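TRNA (Adenine(22)-N(1))-methyltransferase (PDB 6QE6) binds S-adenosyl-L-homocysteine, the cofactor product, and probably methylates N1 of adenine 22 in tRNA. Local coordinates at residues A[37-42]-A[57-62]; A[105-110]-A[129-134]. One frame throughout, in Å; residues are numbered along the deposited sequence.

Contact 1 of 2, residues A[37-42]-A[57-62]. Unlike the reference sequence in segment 37-42: Ala-38 (reference Thr).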
# COMPACT_ATOMS: atom_id res chain seq x y z
N THR A 37 -16.29 -10.82 -3.45
CA THR A 37 -16.42 -11.80 -4.52
C THR A 37 -15.05 -12.15 -5.12
O THR A 37 -14.65 -13.32 -5.14
CB THR A 37 -17.39 -11.30 -5.60
OG1 THR A 37 -18.72 -11.36 -5.09
CG2 THR A 37 -17.31 -12.17 -6.83
N ALA A 38 -14.32 -11.14 -5.58
CA ALA A 38 -13.04 -11.35 -6.26
C ALA A 38 -12.04 -10.31 -5.81
O ALA A 38 -12.36 -9.12 -5.74
CB ALA A 38 -13.21 -11.31 -7.78
N ILE A 39 -10.81 -10.75 -5.52
CA ILE A 39 -9.71 -9.84 -5.22
C ILE A 39 -8.56 -10.16 -6.17
O ILE A 39 -8.46 -11.26 -6.71
CB ILE A 39 -9.26 -9.92 -3.75
CG1 ILE A 39 -8.62 -11.30 -3.42
CG2 ILE A 39 -10.43 -9.58 -2.80
CD1 ILE A 39 -7.09 -11.35 -3.57
N ALA A 40 -7.67 -9.19 -6.36
CA ALA A 40 -6.46 -9.41 -7.14
C ALA A 40 -5.24 -8.99 -6.31
O ALA A 40 -5.17 -7.85 -5.85
CB ALA A 40 -6.51 -8.67 -8.47
N ASP A 41 -4.30 -9.91 -6.13
CA ASP A 41 -3.04 -9.62 -5.45
C ASP A 41 -2.00 -9.31 -6.53
O ASP A 41 -1.66 -10.18 -7.33
CB ASP A 41 -2.61 -10.79 -4.57
CG ASP A 41 -1.49 -10.43 -3.60
OD1 ASP A 41 -1.20 -9.22 -3.36
OD2 ASP A 41 -0.90 -11.39 -3.05
N ILE A 42 -1.52 -8.07 -6.56
CA ILE A 42 -0.50 -7.67 -7.51
C ILE A 42 0.87 -7.87 -6.88
O ILE A 42 1.15 -7.32 -5.81
CB ILE A 42 -0.70 -6.22 -7.95
CG1 ILE A 42 -2.16 -5.97 -8.33
CG2 ILE A 42 0.26 -5.89 -9.08
CD1 ILE A 42 -2.66 -6.89 -9.46
N ASN A 57 -12.61 -17.61 3.67
CA ASN A 57 -13.89 -17.17 3.10
C ASN A 57 -14.02 -15.64 3.12
O ASN A 57 -15.13 -15.10 3.20
CB ASN A 57 -15.07 -17.84 3.82
CG ASN A 57 -14.80 -19.31 4.16
OD1 ASN A 57 -14.60 -20.15 3.27
ND2 ASN A 57 -14.78 -19.63 5.45
N LYS A 58 -12.89 -14.93 3.04
CA LYS A 58 -12.94 -13.49 2.87
C LYS A 58 -13.19 -13.11 1.42
O LYS A 58 -13.81 -12.08 1.13
CB LYS A 58 -11.64 -12.87 3.39
CG LYS A 58 -11.54 -12.96 4.91
CD LYS A 58 -10.14 -12.73 5.42
CE LYS A 58 -10.17 -12.27 6.86
NZ LYS A 58 -10.59 -10.85 6.96
N THR A 59 -12.74 -13.94 0.49
CA THR A 59 -13.04 -13.76 -0.92
C THR A 59 -13.46 -15.11 -1.49
O THR A 59 -13.07 -16.17 -0.99
CB THR A 59 -11.82 -13.18 -1.69
OG1 THR A 59 -12.22 -12.79 -3.01
CG2 THR A 59 -10.72 -14.18 -1.79
N LYS A 60 -14.30 -15.06 -2.54
CA LYS A 60 -14.74 -16.29 -3.20
C LYS A 60 -13.70 -16.74 -4.22
O LYS A 60 -13.44 -17.95 -4.35
CB LYS A 60 -16.10 -16.08 -3.88
CG LYS A 60 -17.24 -15.73 -2.94
CD LYS A 60 -17.64 -16.92 -2.07
CE LYS A 60 -18.90 -16.62 -1.26
NZ LYS A 60 -19.25 -17.78 -0.40
N ILE A 61 -13.12 -15.81 -4.97
CA ILE A 61 -12.01 -16.13 -5.86
C ILE A 61 -10.89 -15.10 -5.70
O ILE A 61 -11.07 -14.02 -5.13
CB ILE A 61 -12.45 -16.24 -7.34
CG1 ILE A 61 -12.87 -14.89 -7.89
CG2 ILE A 61 -13.56 -17.28 -7.51
CD1 ILE A 61 -12.69 -14.81 -9.40
N ALA A 62 -9.71 -15.46 -6.20
CA ALA A 62 -8.58 -14.55 -6.17
C ALA A 62 -7.79 -14.67 -7.47
O ALA A 62 -7.59 -15.77 -8.00
CB ALA A 62 -7.66 -14.81 -4.97
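Ala-38 and Ile-39 pair in parallel with Ile-61 and Ala-62 in the first beta-alpha-beta unit of a Rossmann-like methyltransferase sheet, in which strand 36-42, helix 48-55 and strand 59-66 follow one another. The pairing opens at the carbonyl of Thr-37: Thr-37 O accepts Ile-61 N at 2.9 Å, and also takes a weak, bent bond from Lys-60 N. One residue pair further, Ile-39 N reaches Ile-61 O in a weak bond of 3.3 Å. That same oxygen is held by a shorter bond from within its own segment: Thr-59 OG1 donates to Ile-61 O at 2.7 Å, tilted 23° from the carbonyl plane. The hydroxyl can do this because chi1 of -170° turns it away from Thr-59 N and alongside the carbonyl carbon, and it thereby bridges the chain corner at Lys-60.

On the face carrying Ala-38 and Ile-61, Ala-38 CB rests on Ile-61 CG1 at 3.6 Å. The other face, beneath helix 48-55, is more heavily packed. There the Ile-39 side chain crosses Thr-59 at about a right angle, with CG1 against the threonine methyl CG2, and helix residues Val-54 and Pro-50 close over Thr-59 and Ala-62. At the far end of segment 37-42, Ile-42 touches the bound S-adenosyl-L-homocysteine, although the paired residues themselves lie away from the ligand. With chi1 at 67°, Ile-39 CG1 is tucked between the backbone N and carbonyl carbon, and from there Ile-39 CD1 lies 3.8 Å from Ala-62 CB.

Contact 2 of 2, residues A[105-110]-A[129-134]; sequences LNIDYV and QKISNY
Ile-107 meets Lys-130 and Ser-132 through its backbone, where the chain segments entering parallel strands 109-115 and 133-138 of the Rossmann-like sheet converge. Ile-107 N donates to Lys-130 O at 2.8 Å and Ile-107 O accepts Ser-132 N at 3.0 Å. Further on, Val-110 N donates to Asn-133 O at 2.8 Å. A side-chain bond fills the interval: Asn-133 ND2 reaches Asp-108 O at 2.9 Å, with that oxygen close to the amide plane.

Among flat groups, Asn-133 ND2 sits over one face of the Tyr-109 ring, offset toward its rim, with ring and amide planes 29° apart, and Asn-133 CB approaches Tyr-109 CD1 to 3.5 Å.

The apolar contacts centre on Val-110. Val-110 CG2, placed beside the backbone N by chi1 of 167°, meets Ile-131 CG2 at 3.8 Å, while CB and CG1 lie along Tyr-134 CD1 and CE1. Ile-131 CG2 also sits over a face of the Tyr-134 ring, whose OH is hydrogen-bonded to Asp-127 OD1.

Lys-130 NZ bonds to the carbonyls of Ile-104 and Val-99, and Asp-108 OD2 takes the N-H groups of Thr-37 and Ala-38. Both charged ends thus hydrogen-bond to backbone groups, anchoring the two strand entrances within the same chain.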
# COMPACT_ATOMS: atom_id res chain seq x y z
N LEU A 105 -13.29 -10.66 -13.86
CA LEU A 105 -14.51 -10.09 -13.29
C LEU A 105 -14.22 -8.79 -12.55
O LEU A 105 -13.07 -8.45 -12.26
CB LEU A 105 -15.18 -11.05 -12.31
CG LEU A 105 -15.41 -12.54 -12.57
CD1 LEU A 105 -16.14 -13.07 -11.35
CD2 LEU A 105 -16.21 -12.79 -13.84
N ASN A 106 -15.30 -8.08 -12.22
CA ASN A 106 -15.21 -6.95 -11.30
C ASN A 106 -14.49 -7.36 -10.02
O ASN A 106 -14.77 -8.42 -9.45
CB ASN A 106 -16.60 -6.43 -10.95
CG ASN A 106 -17.20 -5.61 -12.05
OD1 ASN A 106 -16.55 -5.31 -13.04
ND2 ASN A 106 -18.46 -5.24 -11.88
N ILE A 107 -13.59 -6.50 -9.55
CA ILE A 107 -12.70 -6.82 -8.44
C ILE A 107 -13.05 -5.91 -7.27
O ILE A 107 -13.03 -4.69 -7.39
CB ILE A 107 -11.23 -6.67 -8.86
CG1 ILE A 107 -10.88 -7.71 -9.93
CG2 ILE A 107 -10.28 -6.78 -7.66
CD1 ILE A 107 -9.68 -7.35 -10.75
N ASP A 108 -13.36 -6.53 -6.12
CA ASP A 108 -13.66 -5.76 -4.92
C ASP A 108 -12.41 -5.07 -4.37
O ASP A 108 -12.44 -3.89 -4.02
CB ASP A 108 -14.28 -6.66 -3.85
CG ASP A 108 -15.62 -7.23 -4.28
OD1 ASP A 108 -16.66 -6.65 -3.91
OD2 ASP A 108 -15.64 -8.26 -5.00
N TYR A 109 -11.30 -5.80 -4.30
CA TYR A 109 -10.09 -5.25 -3.71
C TYR A 109 -8.89 -5.69 -4.53
O TYR A 109 -8.67 -6.88 -4.73
CB TYR A 109 -9.87 -5.72 -2.28
CG TYR A 109 -10.84 -5.23 -1.25
CD1 TYR A 109 -10.58 -4.07 -0.51
CD2 TYR A 109 -11.99 -5.97 -0.94
CE1 TYR A 109 -11.45 -3.65 0.48
CE2 TYR A 109 -12.88 -5.54 0.04
CZ TYR A 109 -12.60 -4.38 0.74
OH TYR A 109 -13.46 -3.98 1.72
N VAL A 110 -8.10 -4.73 -4.97
CA VAL A 110 -6.76 -5.01 -5.45
C VAL A 110 -5.80 -4.73 -4.31
O VAL A 110 -5.84 -3.66 -3.69
CB VAL A 110 -6.44 -4.16 -6.69
CG1 VAL A 110 -4.97 -4.24 -6.98
CG2 VAL A 110 -7.27 -4.67 -7.87
N GLN A 129 -12.18 0.63 -14.18
CA GLN A 129 -13.48 0.74 -13.54
C GLN A 129 -13.95 -0.59 -12.94
O GLN A 129 -14.85 -0.60 -12.10
CB GLN A 129 -14.50 1.29 -14.53
CG GLN A 129 -15.29 0.22 -15.28
CD GLN A 129 -16.55 -0.20 -14.51
OE1 GLN A 129 -17.12 0.61 -13.76
NE2 GLN A 129 -16.98 -1.46 -14.69
N LYS A 130 -13.34 -1.72 -13.34
CA LYS A 130 -13.62 -2.99 -12.70
C LYS A 130 -13.19 -3.04 -11.23
O LYS A 130 -13.66 -3.90 -10.49
CB LYS A 130 -12.92 -4.13 -13.44
CG LYS A 130 -13.46 -4.40 -14.83
CD LYS A 130 -12.66 -5.50 -15.48
CE LYS A 130 -13.30 -5.93 -16.77
NZ LYS A 130 -12.62 -7.13 -17.34
N ILE A 131 -12.31 -2.14 -10.80
CA ILE A 131 -11.69 -2.20 -9.48
C ILE A 131 -12.40 -1.23 -8.54
O ILE A 131 -12.55 -0.04 -8.86
CB ILE A 131 -10.19 -1.87 -9.55
CG1 ILE A 131 -9.46 -2.90 -10.40
CG2 ILE A 131 -9.63 -1.74 -8.15
CD1 ILE A 131 -8.29 -2.32 -11.14
N SER A 132 -12.80 -1.71 -7.36
CA SER A 132 -13.52 -0.87 -6.41
C SER A 132 -12.65 -0.32 -5.29
O SER A 132 -12.95 0.76 -4.78
CB SER A 132 -14.70 -1.63 -5.80
OG SER A 132 -15.82 -1.57 -6.65
N ASN A 133 -11.62 -1.04 -4.84
CA ASN A 133 -10.84 -0.64 -3.68
C ASN A 133 -9.41 -1.12 -3.84
O ASN A 133 -9.15 -2.17 -4.43
CB ASN A 133 -11.36 -1.22 -2.36
CG ASN A 133 -12.78 -0.87 -2.09
OD1 ASN A 133 -13.09 0.20 -1.57
ND2 ASN A 133 -13.67 -1.80 -2.42
N TYR A 134 -8.48 -0.35 -3.28
CA TYR A 134 -7.10 -0.76 -3.17
C TYR A 134 -6.76 -0.90 -1.70
O TYR A 134 -7.19 -0.08 -0.88
CB TYR A 134 -6.14 0.24 -3.81
CG TYR A 134 -6.26 0.29 -5.31
CD1 TYR A 134 -5.54 -0.59 -6.10
CD2 TYR A 134 -7.11 1.20 -5.93
CE1 TYR A 134 -5.64 -0.57 -7.47
CE2 TYR A 134 -7.22 1.24 -7.30
CZ TYR A 134 -6.49 0.36 -8.06
OH TYR A 134 -6.59 0.40 -9.43

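Following the chain from the N terminus, strand 36-42 leads through helix 48-55 back to strand 59-66, and contact 1 closes that loop. The chain then goes on through helix 69-81 and edge strand 88-92 before strand 109-115 enters beside strand 36-42; helix 117-124 and strand 133-138 follow, and contact 2 closes the second loop. The two loops are in series, neither nested nor crossed. In the sheet they meet directly, because strands 36-42 and 109-115 are neighbours: Ala-38 O lies 2.8 Å from Asp-108 N, a probable hydrogen bond. Together the contacts join four adjacent parallel strands, 59-66, 36-42, 109-115 and 133-138.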